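Probable signal peptide protein (Ralstonia solanacearum, PDB 2QGU) probably binds and carries phospholipid as a member of the MlaC family, and holds a di-palmitoyl phosphatidylethanolamine in this structure. Local coordinates at residues A[99-102]-A[103-107]; A[195-198]-A[199-203]. The protein carries 13 engineered substitutions. One frame throughout, in Å; residues are numbered along the deposited sequence.

Contact 1 (A[99-102]-A[103-107]); sequences DGFK and SLLIR. Engineered in segment 103-107: Ser103 (natural residue Thr), Ile106 (natural residue Val).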
loop_
_atom_site.group_PDB
_atom_site.type_symbol
_atom_site.label_atom_id
_atom_site.label_comp_id
_atom_site.label_asym_id
_atom_site.label_seq_id
_atom_site.Cartn_x
_atom_site.Cartn_y
_atom_site.Cartn_z
ATOM N N ASP A 99 10.792 2.275 5.153
ATOM C CA ASP A 99 10.118 2.409 6.440
ATOM C C ASP A 99 9.331 3.716 6.540
ATOM O O ASP A 99 8.195 3.730 7.017
ATOM C CB ASP A 99 11.123 2.298 7.590
ATOM C CG ASP A 99 11.733 0.908 7.715
ATOM O OD1 ASP A 99 11.255 -0.034 7.048
ATOM O OD2 ASP A 99 12.699 0.756 8.492
ATOM N N GLY A 100 9.929 4.811 6.072
ATOM C CA GLY A 100 9.271 6.120 6.119
ATOM C C GLY A 100 8.085 6.216 5.175
ATOM O O GLY A 100 7.067 6.821 5.508
ATOM N N PHE A 101 8.235 5.631 3.989
ATOM C CA PHE A 101 7.166 5.568 2.991
ATOM C C PHE A 101 6.001 4.704 3.507
ATOM O O PHE A 101 4.837 5.110 3.428
ATOM C CB PHE A 101 7.769 5.044 1.676
ATOM C CG PHE A 101 6.830 5.016 0.487
ATOM C CD1 PHE A 101 5.738 5.876 0.374
ATOM C CD2 PHE A 101 7.106 4.147 -0.565
ATOM C CE1 PHE A 101 4.910 5.824 -0.751
ATOM C CE2 PHE A 101 6.289 4.089 -1.690
ATOM C CZ PHE A 101 5.194 4.929 -1.784
ATOM N N LYS A 102 6.320 3.546 4.084
ATOM C CA LYS A 102 5.304 2.684 4.695
ATOM C C LYS A 102 4.544 3.423 5.799
ATOM O O LYS A 102 3.316 3.414 5.831
ATOM C CB LYS A 102 5.942 1.411 5.233
ATOM C CG LYS A 102 4.986 0.486 5.954
ATOM C CD LYS A 102 5.719 -0.748 6.444
ATOM C CE LYS A 102 4.906 -1.489 7.476
ATOM N NZ LYS A 102 5.781 -2.419 8.245
ATOM N N SER A 103 5.276 4.069 6.702
ATOM C CA SER A 103 4.644 4.855 7.756
ATOM C C SER A 103 3.748 5.960 7.194
ATOM O O SER A 103 2.644 6.174 7.691
ATOM C CB SER A 103 5.713 5.442 8.683
ATOM O OG SER A 103 5.151 6.391 9.577
ATOM N N LEU A 104 4.231 6.640 6.154
ATOM C CA LEU A 104 3.494 7.712 5.488
ATOM C C LEU A 104 2.143 7.224 4.961
ATOM O O LEU A 104 1.115 7.868 5.172
ATOM C CB LEU A 104 4.350 8.306 4.356
ATOM C CG LEU A 104 3.777 9.310 3.346
ATOM C CD1 LEU A 104 3.405 10.616 4.009
ATOM C CD2 LEU A 104 4.778 9.564 2.230
ATOM N N LEU A 105 2.154 6.074 4.294
ATOM C CA LEU A 105 0.928 5.477 3.758
ATOM C C LEU A 105 -0.027 4.994 4.847
ATOM O O LEU A 105 -1.228 5.234 4.760
ATOM C CB LEU A 105 1.246 4.343 2.781
ATOM C CG LEU A 105 1.964 4.748 1.494
ATOM C CD1 LEU A 105 2.170 3.504 0.644
ATOM C CD2 LEU A 105 1.176 5.808 0.718
ATOM N N ILE A 106 0.502 4.326 5.873
ATOM C CA ILE A 106 -0.351 3.834 6.951
ATOM C C ILE A 106 -1.035 5.019 7.638
ATOM O O ILE A 106 -2.247 5.002 7.851
ATOM C CB ILE A 106 0.419 2.956 7.975
ATOM C CG1 ILE A 106 0.992 1.703 7.303
ATOM C CG2 ILE A 106 -0.493 2.565 9.144
ATOM C CD1 ILE A 106 1.878 0.861 8.217
ATOM N N ARG A 107 -0.268 6.058 7.961
ATOM C CA ARG A 107 -0.824 7.250 8.602
ATOM C C ARG A 107 -1.848 7.974 7.726
ATOM O O ARG A 107 -2.830 8.514 8.231
ATOM C CB ARG A 107 0.296 8.207 9.022
ATOM C CG ARG A 107 1.188 7.644 10.110
ATOM C CD ARG A 107 2.414 8.535 10.360
ATOM N NE ARG A 107 3.275 7.928 11.374
ATOM C CZ ARG A 107 3.114 8.073 12.687
ATOM N NH1 ARG A 107 2.124 8.819 13.161
ATOM N NH2 ARG A 107 3.941 7.466 13.528
#

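Contact 2 (A[195-198]-A[199-203]); sequences VQFL and DERNA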
loop_
_atom_site.group_PDB
_atom_site.type_symbol
_atom_site.label_atom_id
_atom_site.label_comp_id
_atom_site.label_asym_id
_atom_site.label_seq_id
_atom_site.Cartn_x
_atom_site.Cartn_y
_atom_site.Cartn_z
ATOM N N VAL A 195 14.882 11.499 2.141
ATOM C CA VAL A 195 14.810 11.063 3.537
ATOM C C VAL A 195 14.291 12.205 4.420
ATOM O O VAL A 195 13.398 12.010 5.244
ATOM C CB VAL A 195 16.184 10.552 4.045
ATOM C CG1 VAL A 195 16.141 10.220 5.546
ATOM C CG2 VAL A 195 16.641 9.333 3.246
ATOM N N GLN A 196 14.849 13.397 4.225
ATOM C CA GLN A 196 14.411 14.595 4.940
ATOM C C GLN A 196 12.921 14.875 4.712
ATOM O O GLN A 196 12.181 15.151 5.661
ATOM C CB GLN A 196 15.257 15.791 4.493
ATOM C CG GLN A 196 14.965 17.105 5.207
ATOM C CD GLN A 196 15.738 18.266 4.604
ATOM O OE1 GLN A 196 15.590 18.578 3.420
ATOM N NE2 GLN A 196 16.565 18.912 5.418
ATOM N N PHE A 197 12.492 14.802 3.453
ATOM C CA PHE A 197 11.095 15.022 3.081
ATOM C C PHE A 197 10.163 14.020 3.759
ATOM O O PHE A 197 9.111 14.402 4.286
ATOM C CB PHE A 197 10.956 14.952 1.556
ATOM C CG PHE A 197 9.533 14.951 1.058
ATOM C CD1 PHE A 197 8.806 16.137 0.975
ATOM C CD2 PHE A 197 8.940 13.769 0.624
ATOM C CE1 PHE A 197 7.501 16.138 0.494
ATOM C CE2 PHE A 197 7.633 13.762 0.141
ATOM C CZ PHE A 197 6.915 14.949 0.073
ATOM N N LEU A 198 10.539 12.743 3.744
ATOM C CA LEU A 198 9.702 11.727 4.384
ATOM C C LEU A 198 9.584 11.959 5.888
ATOM O O LEU A 198 8.509 11.791 6.458
ATOM C CB LEU A 198 10.187 10.313 4.055
ATOM C CG LEU A 198 9.971 9.880 2.598
ATOM C CD1 LEU A 198 10.638 8.534 2.346
ATOM C CD2 LEU A 198 8.494 9.812 2.227
ATOM N N ASP A 199 10.682 12.380 6.517
ATOM C CA ASP A 199 10.652 12.755 7.928
ATOM C C ASP A 199 9.665 13.898 8.173
ATOM O O ASP A 199 8.855 13.843 9.106
ATOM C CB ASP A 199 12.053 13.138 8.414
ATOM C CG ASP A 199 12.984 11.944 8.544
ATOM O OD1 ASP A 199 12.536 10.787 8.363
ATOM O OD2 ASP A 199 14.184 12.164 8.820
ATOM N N GLU A 200 9.712 14.917 7.316
ATOM C CA GLU A 200 8.773 16.041 7.402
ATOM C C GLU A 200 7.315 15.603 7.268
ATOM O O GLU A 200 6.456 16.038 8.034
ATOM C CB GLU A 200 9.100 17.089 6.343
ATOM C CG GLU A 200 10.418 17.798 6.572
ATOM C CD GLU A 200 10.866 18.599 5.366
ATOM O OE1 GLU A 200 10.068 18.764 4.423
ATOM O OE2 GLU A 200 12.034 19.051 5.361
ATOM N N ARG A 201 7.045 14.732 6.297
ATOM C CA ARG A 201 5.682 14.274 6.044
ATOM C C ARG A 201 5.138 13.466 7.213
ATOM O O ARG A 201 3.985 13.639 7.617
ATOM C CB ARG A 201 5.607 13.457 4.751
ATOM C CG ARG A 201 5.799 14.279 3.483
ATOM C CD ARG A 201 4.645 15.257 3.246
ATOM N NE ARG A 201 4.987 16.240 2.219
ATOM C CZ ARG A 201 4.225 17.271 1.853
ATOM N NH1 ARG A 201 4.650 18.096 0.904
ATOM N NH2 ARG A 201 3.041 17.479 2.418
ATOM N N ASN A 202 5.975 12.589 7.760
ATOM C CA ASN A 202 5.573 11.787 8.906
ATOM C C ASN A 202 5.352 12.630 10.148
ATOM O O ASN A 202 4.439 12.360 10.919
ATOM C CB ASN A 202 6.561 10.649 9.143
ATOM C CG ASN A 202 6.308 9.479 8.216
ATOM O OD1 ASN A 202 5.225 8.887 8.234
ATOM N ND2 ASN A 202 7.293 9.146 7.391
ATOM N N ALA A 203 6.169 13.666 10.326
ATOM C CA ALA A 203 5.958 14.606 11.423
ATOM C C ALA A 203 4.632 15.360 11.277
ATOM O O ALA A 203 3.897 15.522 12.250
ATOM C CB ALA A 203 7.126 15.574 11.531
#

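Contact 1 (A[99-102]-A[103-107])
The Phe101 ring meets two leucines from the next turn. Leu104 CD2 lies at the ring edge, close to its plane, 4.2 Å from Phe101 CD1. Leu105 CD1 comes in at a slant, 3.9 Å from Phe101 CE1. The second flat group, the guanidinium of Arg107, is met at its edge: Ser103 OG lies in its plane, 3.0 Å from Arg107 NE. These are i to i+3 and i to i+4 contacts along one alpha-helix, 91-114, of the MlaC fold. Phe101 holds CG anti to its own backbone N (chi1 -175°), which puts the ring beside Leu105 and in among the aromatic rings of Phe181, Tyr177 and Phe74. Leu105 continues from there to the lipid: its side chain touches the bound phosphatidylethanolamine, and Leu105 is one of the residues lining the lipid pocket.

Lys102 and Ile106 lie alongside each other, pointing the same way, with Lys102 CG 3.9 Å from Ile106 CD1. Ile106, like Ser103, is an engineered residue. The extended lysine chain gives its methylenes to this packing and carries NZ on to a salt bridge with Asp65. Ser103 OG, besides taking the Arg107 N-H, is hydrogen-bonded to Asn202 of helix 191-206, so two bonds fix its direction. The backbone is regular throughout, as in Leu105 N to Phe101 O at 3.0 Å. Lys102 O receives the N-H of Ile106 almost straight (167°). Ile106 CG1 sits 3.2 Å from that same Lys102 O.

Contact 2 (A[195-198]-A[199-203])
Arg201 folds back over Phe197, and this is the tight part of the contact. Its CG lies over one face of the ring, 3.9 Å from the centroid and 19° off the normal, a CH-pi contact displaced toward the rim. A bend at the second torsion (chi2 -67°) carries NE along the ring rim, 3.1 Å from Phe197 CE1. The guanidinium does not stack: its plane stands 66° from that of the ring, and Phe197 CE1 lies at its edge, in plane. The ring itself is buried against Val184 and Gln180 of helix 173-188.

All of this is i to i+4 packing on the C-terminal helix 191-206, whose backbone ladder runs unbroken through the stretch, for example Arg201 N to Phe197 O at 2.9 Å. On the side facing helix 91-114, Leu198 O takes two N-H groups from one residue: a regular bond from Asn202 N, 3.0 Å, and a weak, bent one from Asn202 ND2, 3.1 Å. The same ND2 also bonds Gly100 O of helix 91-114.

The solvent side is much looser. Gln196 and Glu200 approach most closely, side chain to side chain, at Glu200 OE2 and Gln196 CG, 3.5 Å apart, and both reach for Arg188: Glu200 OE1 in a salt bridge, Gln196 OE1 in a weak hydrogen bond. Asp199 is exposed; its carboxylate carbon CG lies 3.3 Å from Val195 O, while OD2 is 4.3 Å from Val195 CG1.

Contact 1 is the more central of the two, about 9 Å between its centre and that of the chain, against about 18 Å for contact 2; the two centres lie about 10 Å apart. Both are single-helix stretches, on 91-114 and 191-206, which pack on each other and on helix 173-188. The chemistry differs with place: 99-107 turns Phe101, Leu104 and Leu105 inward, Leu105 reaching the lipid, with Lys102 and Arg107 at the margin, whereas 195-203 buries Phe197 and Leu198 and keeps charged groups outside. The Asn202 amide spans the two helices, bonding both a side chain and a backbone carbonyl of contact 1, while Leu104 packs on Leu198 and Arg201.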